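Local structure of deferrochelatase (Vibrio cholerae, 5DE0) at residues T9-Y21 with G228-S240. The protein binds heme b and probably acts as a dye-decolorizing peroxidase. Sequence-based numbering, arbitrary orientation.
Sequences TAILPEAGPFALY and GLKIVRHSLPYGS. With HEM (protoporphyrin IX containing Fe), chain F.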
loop_
_atom_site.group_PDB
_atom_site.type_symbol
_atom_site.label_atom_id
_atom_site.label_comp_id
_atom_site.label_asym_id
_atom_site.label_seq_id
_atom_site.Cartn_x
_atom_site.Cartn_y
_atom_site.Cartn_z
ATOM N N THR B 9 5.952 -20.036 10.390
ATOM C CA THR B 9 5.107 -19.278 11.313
ATOM C C THR B 9 3.895 -18.568 10.706
ATOM O O THR B 9 2.992 -18.163 11.433
ATOM C CB THR B 9 5.939 -18.212 12.045
ATOM O OG1 THR B 9 6.508 -17.309 11.089
ATOM C CG2 THR B 9 7.051 -18.864 12.854
ATOM N N ALA B 10 3.868 -18.412 9.387
ATOM C CA ALA B 10 2.802 -17.637 8.753
ATOM C C ALA B 10 1.526 -18.446 8.520
ATOM O O ALA B 10 0.440 -17.879 8.428
ATOM C CB ALA B 10 3.295 -17.052 7.434
ATOM N N ILE B 11 1.660 -19.765 8.443
ATOM C CA ILE B 11 0.575 -20.627 7.979
ATOM C C ILE B 11 -0.554 -20.830 8.994
ATOM O O ILE B 11 -1.707 -20.490 8.725
ATOM C CB ILE B 11 1.121 -22.009 7.574
ATOM C CG1 ILE B 11 2.244 -21.850 6.547
ATOM C CG2 ILE B 11 0.008 -22.881 7.020
ATOM C CD1 ILE B 11 2.854 -23.156 6.099
ATOM N N LEU B 12 -0.219 -21.385 10.153
ATOM C CA LEU B 12 -1.221 -21.756 11.156
ATOM C C LEU B 12 -1.971 -20.592 11.830
ATOM O O LEU B 12 -3.190 -20.668 11.980
ATOM C CB LEU B 12 -0.571 -22.631 12.235
ATOM C CG LEU B 12 -0.800 -24.139 12.101
ATOM C CD1 LEU B 12 -0.497 -24.609 10.688
ATOM C CD2 LEU B 12 0.040 -24.903 13.115
ATOM N N PRO B 13 -1.263 -19.526 12.253
ATOM C CA PRO B 13 -2.010 -18.459 12.933
ATOM C C PRO B 13 -3.007 -17.747 12.026
ATOM O O PRO B 13 -2.894 -17.818 10.802
ATOM C CB PRO B 13 -0.913 -17.482 13.378
ATOM C CG PRO B 13 0.355 -18.247 13.304
ATOM C CD PRO B 13 0.179 -19.230 12.203
ATOM N N GLU B 14 -3.980 -17.075 12.633
ATOM C CA GLU B 14 -4.919 -16.248 11.891
ATOM C C GLU B 14 -4.172 -15.088 11.249
ATOM O O GLU B 14 -3.221 -14.563 11.828
ATOM C CB GLU B 14 -6.028 -15.726 12.808
ATOM C CG GLU B 14 -6.939 -16.806 13.368
ATOM C CD GLU B 14 -7.976 -17.270 12.366
ATOM O OE1 GLU B 14 -8.194 -16.563 11.359
ATOM O OE2 GLU B 14 -8.573 -18.344 12.587
ATOM N N ALA B 15 -4.597 -14.697 10.051
ATOM C CA ALA B 15 -3.941 -13.614 9.324
ATOM C C ALA B 15 -3.975 -12.307 10.110
ATOM O O ALA B 15 -4.980 -11.975 10.739
ATOM C CB ALA B 15 -4.591 -13.427 7.962
ATOM N N GLY B 16 -2.866 -11.574 10.080
ATOM C CA GLY B 16 -2.795 -10.275 10.722
ATOM C C GLY B 16 -3.484 -9.216 9.885
ATOM O O GLY B 16 -3.867 -9.480 8.748
ATOM N N PRO B 17 -3.648 -8.008 10.445
ATOM C CA PRO B 17 -4.291 -6.868 9.778
ATOM C C PRO B 17 -3.618 -6.474 8.462
ATOM O O PRO B 17 -4.247 -5.835 7.615
ATOM C CB PRO B 17 -4.159 -5.740 10.807
ATOM C CG PRO B 17 -4.030 -6.432 12.109
ATOM C CD PRO B 17 -3.264 -7.687 11.829
ATOM N N PHE B 18 -2.352 -6.847 8.300
ATOM C CA PHE B 18 -1.598 -6.527 7.092
ATOM C C PHE B 18 -0.791 -7.733 6.639
ATOM O O PHE B 18 -0.330 -8.520 7.465
ATOM C CB PHE B 18 -0.665 -5.340 7.331
ATOM C CG PHE B 18 -1.350 -4.139 7.905
ATOM C CD1 PHE B 18 -1.924 -3.193 7.074
ATOM C CD2 PHE B 18 -1.426 -3.956 9.279
ATOM C CE1 PHE B 18 -2.560 -2.080 7.602
ATOM C CE2 PHE B 18 -2.060 -2.849 9.812
ATOM C CZ PHE B 18 -2.627 -1.908 8.972
ATOM N N ALA B 19 -0.608 -7.875 5.331
ATOM C CA ALA B 19 0.138 -9.010 4.803
ATOM C C ALA B 19 0.961 -8.648 3.571
ATOM O O ALA B 19 0.623 -7.729 2.824
ATOM C CB ALA B 19 -0.804 -10.155 4.482
ATOM N N LEU B 20 2.049 -9.384 3.371
ATOM C CA LEU B 20 2.883 -9.229 2.188
ATOM C C LEU B 20 2.910 -10.519 1.379
ATOM O O LEU B 20 3.192 -11.591 1.912
ATOM C CB LEU B 20 4.307 -8.829 2.576
ATOM C CG LEU B 20 5.342 -8.901 1.451
ATOM C CD1 LEU B 20 4.999 -7.919 0.343
ATOM C CD2 LEU B 20 6.742 -8.648 1.988
ATOM N N TYR B 21 2.612 -10.410 0.089
ATOM C CA TYR B 21 2.673 -11.558 -0.805
ATOM C C TYR B 21 3.575 -11.245 -1.991
ATOM O O TYR B 21 3.196 -10.482 -2.881
ATOM C CB TYR B 21 1.283 -11.942 -1.302
ATOM C CG TYR B 21 0.196 -11.912 -0.253
ATOM C CD1 TYR B 21 -0.058 -13.019 0.546
ATOM C CD2 TYR B 21 -0.593 -10.781 -0.077
ATOM C CE1 TYR B 21 -1.062 -12.997 1.497
ATOM C CE2 TYR B 21 -1.599 -10.750 0.869
ATOM C CZ TYR B 21 -1.831 -11.860 1.651
ATOM O OH TYR B 21 -2.832 -11.831 2.597
ATOM N N GLY B 228 -16.091 -32.731 3.393
ATOM C CA GLY B 228 -15.742 -31.472 2.759
ATOM C C GLY B 228 -14.272 -31.254 2.449
ATOM O O GLY B 228 -13.414 -31.512 3.298
ATOM N N LEU B 229 -13.980 -30.795 1.232
ATOM C CA LEU B 229 -12.620 -30.412 0.871
ATOM C C LEU B 229 -12.319 -29.059 1.481
ATOM O O LEU B 229 -12.893 -28.047 1.081
ATOM C CB LEU B 229 -12.434 -30.363 -0.645
ATOM C CG LEU B 229 -12.925 -31.568 -1.449
ATOM C CD1 LEU B 229 -12.728 -31.353 -2.965
ATOM C CD2 LEU B 229 -12.209 -32.831 -1.001
ATOM N N LYS B 230 -11.436 -29.052 2.472
ATOM C CA LYS B 230 -11.162 -27.832 3.212
ATOM C C LYS B 230 -9.761 -27.287 2.955
ATOM O O LYS B 230 -8.813 -28.042 2.743
ATOM C CB LYS B 230 -11.378 -28.070 4.707
ATOM C CG LYS B 230 -12.848 -28.139 5.080
ATOM C CD LYS B 230 -13.061 -28.559 6.518
ATOM C CE LYS B 230 -14.514 -28.376 6.915
ATOM N NZ LYS B 230 -15.440 -28.991 5.923
ATOM N N ILE B 231 -9.653 -25.962 2.956
ATOM C CA ILE B 231 -8.376 -25.275 2.792
ATOM C C ILE B 231 -8.246 -24.175 3.836
ATOM O O ILE B 231 -9.241 -23.728 4.406
ATOM C CB ILE B 231 -8.226 -24.659 1.385
ATOM C CG1 ILE B 231 -9.289 -23.583 1.158
ATOM C CG2 ILE B 231 -8.307 -25.737 0.312
ATOM C CD1 ILE B 231 -9.206 -22.927 -0.203
ATOM N N VAL B 232 -7.014 -23.749 4.093
ATOM C CA VAL B 232 -6.762 -22.641 5.001
ATOM C C VAL B 232 -6.371 -21.403 4.202
ATOM O O VAL B 232 -5.276 -21.333 3.646
ATOM C CB VAL B 232 -5.654 -22.975 6.018
ATOM C CG1 VAL B 232 -5.346 -21.763 6.888
ATOM C CG2 VAL B 232 -6.064 -24.163 6.877
ATOM N N ARG B 233 -7.276 -20.431 4.144
ATOM C CA ARG B 233 -7.057 -19.227 3.351
ATOM C C ARG B 233 -6.388 -18.118 4.156
ATOM O O ARG B 233 -6.713 -17.899 5.323
ATOM C CB ARG B 233 -8.383 -18.721 2.778
ATOM C CG ARG B 233 -9.010 -19.642 1.743
ATOM C CD ARG B 233 -10.454 -19.253 1.466
ATOM N NE ARG B 233 -11.334 -19.603 2.577
ATOM C CZ ARG B 233 -12.483 -18.992 2.844
ATOM N NH1 ARG B 233 -12.892 -17.985 2.084
ATOM N NH2 ARG B 233 -13.219 -19.380 3.877
ATOM N N HIS B 234 -5.453 -17.419 3.521
ATOM C CA HIS B 234 -4.780 -16.282 4.141
ATOM C C HIS B 234 -4.957 -15.035 3.285
ATOM O O HIS B 234 -4.161 -14.097 3.361
ATOM C CB HIS B 234 -3.291 -16.573 4.347
ATOM C CG HIS B 234 -2.976 -17.216 5.661
ATOM N ND1 HIS B 234 -2.888 -16.498 6.834
ATOM C CD2 HIS B 234 -2.730 -18.505 5.989
ATOM C CE1 HIS B 234 -2.601 -17.319 7.829
ATOM N NE2 HIS B 234 -2.500 -18.543 7.344
ATOM N N SER B 235 -6.005 -15.037 2.469
ATOM C CA SER B 235 -6.259 -13.953 1.529
ATOM C C SER B 235 -6.516 -12.634 2.238
ATOM O O SER B 235 -6.878 -12.604 3.414
ATOM C CB SER B 235 -7.448 -14.289 0.632
ATOM O OG SER B 235 -7.354 -15.610 0.132
ATOM N N LEU B 236 -6.332 -11.543 1.503
ATOM C CA LEU B 236 -6.525 -10.206 2.039
ATOM C C LEU B 236 -6.718 -9.218 0.894
ATOM O O LEU B 236 -6.050 -9.324 -0.134
ATOM C CB LEU B 236 -5.332 -9.801 2.905
ATOM C CG LEU B 236 -5.614 -9.107 4.237
ATOM C CD1 LEU B 236 -6.642 -9.877 5.046
ATOM C CD2 LEU B 236 -4.323 -8.949 5.028
ATOM N N PRO B 237 -7.649 -8.268 1.062
ATOM C CA PRO B 237 -7.890 -7.208 0.076
ATOM C C PRO B 237 -6.632 -6.381 -0.186
ATOM O O PRO B 237 -5.747 -6.342 0.665
ATOM C CB PRO B 237 -8.979 -6.356 0.735
ATOM C CG PRO B 237 -9.654 -7.275 1.687
ATOM C CD PRO B 237 -8.588 -8.193 2.193
ATOM N N TYR B 238 -6.559 -5.729 -1.343
ATOM C CA TYR B 238 -5.369 -4.975 -1.726
ATOM C C TYR B 238 -5.696 -3.883 -2.738
ATOM O O TYR B 238 -6.791 -3.852 -3.298
ATOM C CB TYR B 238 -4.318 -5.907 -2.333
ATOM C CG TYR B 238 -4.628 -6.262 -3.775
ATOM C CD1 TYR B 238 -5.557 -7.246 -4.081
ATOM C CD2 TYR B 238 -4.003 -5.599 -4.829
ATOM C CE1 TYR B 238 -5.853 -7.567 -5.391
ATOM C CE2 TYR B 238 -4.296 -5.912 -6.143
ATOM C CZ TYR B 238 -5.221 -6.899 -6.418
ATOM O OH TYR B 238 -5.519 -7.220 -7.723
ATOM N N GLY B 239 -4.728 -3.004 -2.981
ATOM C CA GLY B 239 -4.779 -2.114 -4.125
ATOM C C GLY B 239 -5.238 -0.692 -3.881
ATOM O O GLY B 239 -5.452 -0.272 -2.744
ATOM N N SER B 240 -5.388 0.049 -4.975
ATOM C CA SER B 240 -5.800 1.446 -4.924
ATOM C C SER B 240 -7.045 1.677 -5.775
ATOM O O SER B 240 -7.416 0.834 -6.591
ATOM C CB SER B 240 -4.664 2.357 -5.392
ATOM O OG SER B 240 -4.313 2.076 -6.736
HETATM C CHA HEM F . -15.744 -18.920 0.886
HETATM C CHB HEM F . -12.237 -21.030 -1.716
HETATM C CHC HEM F . -11.822 -17.040 -4.469
HETATM C CHD HEM F . -14.675 -14.684 -1.334
HETATM C C1A HEM F . -14.834 -19.843 0.421
HETATM C C2A HEM F . -14.629 -21.181 0.938
HETATM C C3A HEM F . -13.660 -21.760 0.221
HETATM C C4A HEM F . -13.217 -20.811 -0.777
HETATM C CMA HEM F . -13.098 -23.187 0.406
HETATM C CAA HEM F . -15.403 -21.819 2.113
HETATM C CBA HEM F . -16.437 -22.791 1.547
HETATM C CGA HEM F . -17.318 -23.305 2.652
HETATM O O1A HEM F . -18.248 -22.568 3.067
HETATM O O2A HEM F . -17.089 -24.453 3.111
HETATM C C1B HEM F . -11.885 -20.170 -2.732
HETATM C C2B HEM F . -11.058 -20.510 -3.868
HETATM C C3B HEM F . -10.928 -19.426 -4.632
HETATM C C4B HEM F . -11.682 -18.340 -4.015
HETATM C CMB HEM F . -10.417 -21.888 -4.147
HETATM C CAB HEM F . -10.103 -19.416 -5.939
HETATM C CBB HEM F . -9.935 -18.315 -6.669
HETATM C C1C HEM F . -12.531 -16.034 -3.846
HETATM C C2C HEM F . -12.613 -14.647 -4.267
HETATM C C3C HEM F . -13.404 -13.998 -3.391
HETATM C C4C HEM F . -13.847 -14.960 -2.401
HETATM C CMC HEM F . -11.887 -14.078 -5.509
HETATM C CAC HEM F . -13.848 -12.514 -3.344
HETATM C CBC HEM F . -13.576 -11.605 -4.285
HETATM C C1D HEM F . -15.319 -15.601 -0.529
HETATM C C2D HEM F . -16.473 -15.323 0.295
HETATM C C3D HEM F . -16.807 -16.647 0.993
HETATM C C4D HEM F . -15.822 -17.593 0.518
HETATM C CMD HEM F . -17.217 -13.979 0.448
HETATM C CAD HEM F . -17.959 -16.909 1.984
HETATM C CBD HEM F . -17.526 -16.584 3.409
HETATM C CGD HEM F . -16.428 -17.520 3.839
HETATM O O1D HEM F . -15.238 -17.118 3.773
HETATM O O2D HEM F . -16.738 -18.668 4.253
HETATM N NA HEM F . -13.954 -19.652 -0.626
HETATM N NB HEM F . -12.249 -18.841 -2.854
HETATM N NC HEM F . -13.298 -16.186 -2.706
HETATM N ND HEM F . -14.972 -16.939 -0.370
HETATM FE FE HEM F . -13.695 -17.914 -1.683
#
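The imidazole of H234 meets the 9-21 segment edge-on: the carbonyl oxygens of I11 and P13 and the methyl of A15 all sit near its ring plane. NE2 of H234 donates to I11 O at 2.5 Å, a very short distance whose exact value is in doubt. The bond is nearly straight (169° at the hydrogen) and lies almost within the ring plane, although the donor is tilted from the carbonyl plane. CE1 of H234 meets P13 O near the ring plane at 3.0 Å and A10 O obliquely at 3.1 Å, while CB of A15 rests 3.7 Å from ND1 of H234. Three carbonyl oxygens close to the ring would polarise its C-H and N-H and might favour its protonated form.

The phenol of Y21 is likewise approached at its edge, by H234 O and by CB of L236. With CG anti to the carbonyl carbon (chi1 -42°), the ring carries OH to within 2.7 Å of H234 O, and the hydroxyl donates in the carbonyl plane. H234 is therefore held at both side chain and backbone. CD2 of L236 packs 3.8 Å from CB of A19.

R233 lays one guanidinium face over heme C1A, and NH1 and NH2 both donate to heme O1D; D147 forms a salt bridge with NH1. The H234 contact thus directly adjoins the heme pocket.

Strand 18-26 belongs to the N-terminal antiparallel sheet and strand 232-239 is an outermost strand of the C-terminal one, so the contact joins the two ferredoxin-like halves of the DyP fold. The axes of 18-21 and 236-239 cross at 71° and come no closer than 8.2 Å, with no backbone hydrogen bond between them, and Y21 also packs on L248 and I250 of strand 247-253.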